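Local coordinates for protein BSU-2 beta-lactamase (Bacillus subtilis, PDB 6W5E) that probably hydrolyses the amide bond of beta-lactam antibiotics as a class D serine beta-lactamase of a Gram-positive bacterium, at residues 258-262 / 263-267; 230-234 / 235-239. All coordinates share one frame; numbering follows the deposited sequence.

Contact 1 (258-262 / 263-267); sequences ILKKY and GLITS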
loop_
_atom_site.group_PDB
_atom_site.type_symbol
_atom_site.label_atom_id
_atom_site.label_comp_id
_atom_site.label_asym_id
_atom_site.label_seq_id
_atom_site.Cartn_x
_atom_site.Cartn_y
_atom_site.Cartn_z
ATOM N N ILE A 258 0.179 -15.298 -7.534
ATOM C CA ILE A 258 0.970 -16.009 -6.533
ATOM C C ILE A 258 0.087 -16.487 -5.394
ATOM O O ILE A 258 0.186 -17.638 -4.952
ATOM C CB ILE A 258 2.118 -15.118 -6.024
ATOM C CG1 ILE A 258 3.111 -14.817 -7.154
ATOM C CG2 ILE A 258 2.812 -15.775 -4.837
ATOM C CD1 ILE A 258 4.076 -13.700 -6.829
ATOM N N LEU A 259 -0.788 -15.608 -4.895
ATOM C CA LEU A 259 -1.615 -15.976 -3.749
ATOM C C LEU A 259 -2.594 -17.090 -4.097
ATOM O O LEU A 259 -2.944 -17.895 -3.228
ATOM C CB LEU A 259 -2.350 -14.753 -3.198
ATOM C CG LEU A 259 -1.475 -13.623 -2.648
ATOM C CD1 LEU A 259 -2.348 -12.464 -2.172
ATOM C CD2 LEU A 259 -0.538 -14.091 -1.533
ATOM N N LYS A 260 -3.035 -17.156 -5.357
ATOM C CA LYS A 260 -3.864 -18.270 -5.808
ATOM C C LYS A 260 -3.044 -19.550 -5.949
ATOM O O LYS A 260 -3.457 -20.615 -5.478
ATOM C CB LYS A 260 -4.535 -17.915 -7.134
ATOM C CG LYS A 260 -5.700 -16.944 -7.000
ATOM C CD LYS A 260 -6.290 -16.607 -8.362
ATOM C CE LYS A 260 -7.591 -15.849 -8.207
ATOM N NZ LYS A 260 -8.157 -15.436 -9.519
ATOM N N LYS A 261 -1.867 -19.460 -6.584
ATOM C CA LYS A 261 -1.021 -20.633 -6.774
ATOM C C LYS A 261 -0.644 -21.277 -5.452
ATOM O O LYS A 261 -0.459 -22.494 -5.390
ATOM C CB LYS A 261 0.272 -20.224 -7.472
ATOM C CG LYS A 261 0.219 -20.084 -8.963
ATOM C CD LYS A 261 1.608 -19.680 -9.429
ATOM C CE LYS A 261 1.755 -19.763 -10.919
ATOM N NZ LYS A 261 3.084 -19.230 -11.277
ATOM N N TYR A 262 -0.478 -20.480 -4.399
ATOM C CA TYR A 262 -0.022 -20.980 -3.109
ATOM C C TYR A 262 -1.154 -21.134 -2.106
ATOM O O TYR A 262 -0.900 -21.295 -0.909
ATOM C CB TYR A 262 1.154 -20.148 -2.585
ATOM C CG TYR A 262 2.410 -20.518 -3.337
ATOM C CD1 TYR A 262 3.180 -21.595 -2.930
ATOM C CD2 TYR A 262 2.781 -19.839 -4.496
ATOM C CE1 TYR A 262 4.305 -21.982 -3.636
ATOM C CE2 TYR A 262 3.910 -20.217 -5.218
ATOM C CZ TYR A 262 4.668 -21.287 -4.773
ATOM O OH TYR A 262 5.790 -21.670 -5.475
ATOM N N GLY A 263 -2.398 -21.108 -2.579
ATOM C CA GLY A 263 -3.532 -21.533 -1.780
ATOM C C GLY A 263 -4.014 -20.551 -0.739
ATOM O O GLY A 263 -4.773 -20.949 0.153
ATOM N N LEU A 264 -3.614 -19.283 -0.824
ATOM C CA LEU A 264 -4.069 -18.273 0.126
ATOM C C LEU A 264 -5.362 -17.601 -0.323
ATOM O O LEU A 264 -6.255 -17.355 0.499
ATOM C CB LEU A 264 -2.956 -17.248 0.372
ATOM C CG LEU A 264 -1.644 -17.814 0.930
ATOM C CD1 LEU A 264 -0.646 -16.706 1.227
ATOM C CD2 LEU A 264 -1.870 -18.677 2.163
ATOM N N ILE A 265 -5.483 -17.289 -1.608
ATOM C CA ILE A 265 -6.765 -16.909 -2.196
ATOM C C ILE A 265 -7.440 -18.191 -2.654
ATOM O O ILE A 265 -6.913 -18.903 -3.516
ATOM C CB ILE A 265 -6.580 -15.943 -3.375
ATOM C CG1 ILE A 265 -6.083 -14.585 -2.883
ATOM C CG2 ILE A 265 -7.888 -15.782 -4.162
ATOM C CD1 ILE A 265 -5.757 -13.621 -4.002
ATOM N N THR A 266 -8.597 -18.490 -2.069
ATOM C CA THR A 266 -9.359 -19.670 -2.455
ATOM C C THR A 266 -10.748 -19.236 -2.897
ATOM O O THR A 266 -10.966 -18.961 -4.079
ATOM C CB THR A 266 -9.405 -20.687 -1.307
ATOM O OG1 THR A 266 -9.887 -20.061 -0.108
ATOM C CG2 THR A 266 -8.015 -21.263 -1.045
ATOM N N SER A 267 -11.679 -19.132 -1.956
ATOM C CA SER A 267 -13.016 -18.645 -2.263
ATOM C C SER A 267 -13.642 -18.044 -1.014
ATOM O O SER A 267 -13.031 -18.055 0.060
ATOM C CB SER A 267 -13.892 -19.777 -2.796
ATOM O OG SER A 267 -14.166 -20.711 -1.770
ATOM O OXT SER A 267 -14.765 -17.537 -1.059
HETATM O O HOH W 1 -5.938 -21.223 -4.551
#
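L259 and I265 meet through aliphatic carbon: I265 CD1 lies 3.7 Å from L259 CB, nearest the root of the leucine, with L259 CD1 also close. The first torsion of I265 divides the work of its two branches. With CG1 anti to the carbonyl carbon (chi1 -69°), the longer branch runs to L259, while CG2 packs against the extended chain of K260, 3.8 Å from its CG. A lysine suits this exposed position of the last turn, since its methylenes cover the isoleucine and its amine can stay in solvent. L264 adds a further apolar touch, its CD1 lying 3.8 Å from L259 CD2.

Backbone bonds close the helix in a Schellman motif, with G263 as the C-prime residue; its positive phi (77°) is readily adopted by glycine. G263 N donates to K260 O, and L264 N reaches L259 O at 2.9 Å. The same oxygen also takes I265 N, which comes from above the carbonyl plane at 3.1 Å, so two donors grip one helix-end carbonyl.

A water donates to both K260 O and I265 O, at 2.7 Å each. Beside the turn, K261 forms salt bridges with D41 and E42, and the hydroxyl of Y262 bonds to N38 O.

Contact 2 (230-234 / 235-239); sequences FIKTE and HGSYV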
loop_
_atom_site.group_PDB
_atom_site.type_symbol
_atom_site.label_atom_id
_atom_site.label_comp_id
_atom_site.label_asym_id
_atom_site.label_seq_id
_atom_site.Cartn_x
_atom_site.Cartn_y
_atom_site.Cartn_z
ATOM N N PHE A 230 -1.916 -7.251 2.803
ATOM C CA PHE A 230 -1.882 -8.474 3.581
ATOM C C PHE A 230 -3.128 -9.282 3.270
ATOM O O PHE A 230 -4.108 -8.764 2.736
ATOM C CB PHE A 230 -1.700 -8.231 5.092
ATOM C CG PHE A 230 -2.214 -6.907 5.577
ATOM C CD1 PHE A 230 -3.567 -6.693 5.786
ATOM C CD2 PHE A 230 -1.331 -5.869 5.839
ATOM C CE1 PHE A 230 -4.025 -5.469 6.238
ATOM C CE2 PHE A 230 -1.791 -4.646 6.295
ATOM C CZ PHE A 230 -3.141 -4.449 6.490
ATOM N N ILE A 231 -3.069 -10.570 3.588
ATOM C CA ILE A 231 -4.191 -11.469 3.354
ATOM C C ILE A 231 -4.454 -12.266 4.618
ATOM O O ILE A 231 -3.524 -12.805 5.229
ATOM C CB ILE A 231 -3.983 -12.386 2.127
ATOM C CG1 ILE A 231 -5.182 -13.323 1.960
ATOM C CG2 ILE A 231 -2.654 -13.178 2.203
ATOM C CD1 ILE A 231 -5.285 -13.925 0.590
ATOM N N LYS A 232 -5.716 -12.313 5.024
ATOM C CA LYS A 232 -6.134 -13.094 6.174
ATOM C C LYS A 232 -6.789 -14.359 5.646
ATOM O O LYS A 232 -7.675 -14.283 4.792
ATOM C CB LYS A 232 -7.130 -12.288 7.009
ATOM C CG LYS A 232 -7.783 -13.074 8.130
ATOM C CD LYS A 232 -8.579 -12.176 9.083
ATOM C CE LYS A 232 -9.211 -10.972 8.380
ATOM N NZ LYS A 232 -10.453 -10.486 9.060
ATOM N N THR A 233 -6.314 -15.509 6.104
ATOM C CA THR A 233 -6.888 -16.802 5.747
ATOM C C THR A 233 -7.299 -17.546 7.012
ATOM O O THR A 233 -7.088 -17.082 8.135
ATOM C CB THR A 233 -5.912 -17.675 4.940
ATOM O OG1 THR A 233 -4.980 -18.314 5.830
ATOM C CG2 THR A 233 -5.152 -16.855 3.904
ATOM N N GLU A 234 -7.866 -18.733 6.818
ATOM C CA GLU A 234 -8.199 -19.594 7.942
ATOM C C GLU A 234 -6.988 -20.328 8.497
ATOM O O GLU A 234 -7.121 -21.068 9.477
ATOM C CB GLU A 234 -9.301 -20.579 7.539
ATOM C CG GLU A 234 -10.632 -19.883 7.304
ATOM C CD GLU A 234 -11.651 -20.765 6.611
ATOM O OE1 GLU A 234 -11.353 -21.952 6.370
ATOM O OE2 GLU A 234 -12.761 -20.274 6.319
ATOM N N HIS A 235 -5.816 -20.130 7.910
ATOM C CA HIS A 235 -4.589 -20.781 8.341
ATOM C C HIS A 235 -3.458 -19.773 8.452
ATOM O O HIS A 235 -2.319 -20.036 8.055
ATOM C CB HIS A 235 -4.241 -21.944 7.419
ATOM C CG HIS A 235 -5.296 -23.006 7.387
ATOM N ND1 HIS A 235 -6.260 -23.075 6.403
ATOM C CD2 HIS A 235 -5.565 -24.020 8.245
ATOM C CE1 HIS A 235 -7.062 -24.097 6.643
ATOM N NE2 HIS A 235 -6.662 -24.687 7.756
ATOM N N GLY A 236 -3.762 -18.603 8.996
ATOM C CA GLY A 236 -2.770 -17.581 9.242
ATOM C C GLY A 236 -2.900 -16.416 8.274
ATOM O O GLY A 236 -3.541 -16.500 7.226
ATOM N N SER A 237 -2.270 -15.308 8.647
ATOM C CA SER A 237 -2.243 -14.101 7.837
ATOM C C SER A 237 -0.834 -13.872 7.300
ATOM O O SER A 237 0.156 -14.308 7.895
ATOM C CB SER A 237 -2.709 -12.887 8.648
ATOM O OG SER A 237 -4.093 -12.994 8.940
ATOM N N TYR A 238 -0.756 -13.200 6.156
ATOM C CA TYR A 238 0.504 -12.994 5.459
ATOM C C TYR A 238 0.556 -11.565 4.944
ATOM O O TYR A 238 -0.464 -11.023 4.511
ATOM C CB TYR A 238 0.635 -13.955 4.270
ATOM C CG TYR A 238 0.716 -15.412 4.660
ATOM C CD1 TYR A 238 -0.419 -16.115 5.050
ATOM C CD2 TYR A 238 1.930 -16.086 4.627
ATOM C CE1 TYR A 238 -0.338 -17.450 5.415
ATOM C CE2 TYR A 238 2.020 -17.414 4.986
ATOM C CZ TYR A 238 0.892 -18.085 5.380
ATOM O OH TYR A 238 0.987 -19.409 5.736
ATOM N N VAL A 239 1.743 -10.962 4.997
ATOM C CA VAL A 239 1.984 -9.604 4.517
ATOM C C VAL A 239 2.767 -9.699 3.213
ATOM O O VAL A 239 3.728 -10.473 3.116
ATOM C CB VAL A 239 2.758 -8.781 5.563
ATOM C CG1 VAL A 239 2.946 -7.362 5.068
ATOM C CG2 VAL A 239 2.045 -8.803 6.928
HETATM O O HOH W 2 -5.904 -17.559 10.424
#
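T233 and G236 meet through polar atoms where the hairpin turns. T233 OG1 donates to G236 O at 2.7 Å, in the carbonyl plane and on a lone pair, and accepts from H235 N at 2.9 Å. Chi1 of 81° sets the hydroxyl between its own backbone N and carbonyl carbon, where it faces the turn. T233 N also reaches G236 O in a longer, bent bond of 3.2 Å, while a water joins T233 O to G236 N. At phi 107° a side chain would collide with the carbonyl oxygen of H235, so glycine suits the place.

Further from the turn the antiparallel pairing is regular. I231 and Y238 form a hydrogen-bonded pair, I231 N to Y238 O at 2.8 Å and Y238 N to I231 O at 2.9 Å. F230 with V239 and K232 with S237 are non-hydrogen-bonded pairs; in the latter the small serine sets its polar OG 3.4 Å from K232 CA.

Apolar contacts follow the two faces. I231 CG2 lies 4.0 Å from Y238 CB, on the face that also carries T233; on the other, F230 CB meets V239 CG2 at 4.2 Å, and both side chains pack against helix 172-184. Large apolar groups suit these buried places.

Because the T233 hydroxyl both gives and takes a hydrogen bond, one side chain satisfies a C=O and an N-H of the turn.

In the fold
Contact 2 comes first along the chain: it is the tip of the hairpin of strands 225-233 and 236-244, central members of the antiparallel sheet. Strand 236-244 then leads into helix 248-261, whose C-terminal end is contact 1. The chain thus doubles back, and the two centres lie about 11 Å apart. They touch directly: I265 CG1 packs 3.6 Å from I231 CD1, and L264 CD2 sits 3.8 Å from Y238 CE1. The hairpin face carrying I231, T233 and Y238 therefore receives the residues that follow the helix, so L264 and I265, near the end of the chain, lie against the sheet in this penicillin-binding-protein-like transpeptidase fold.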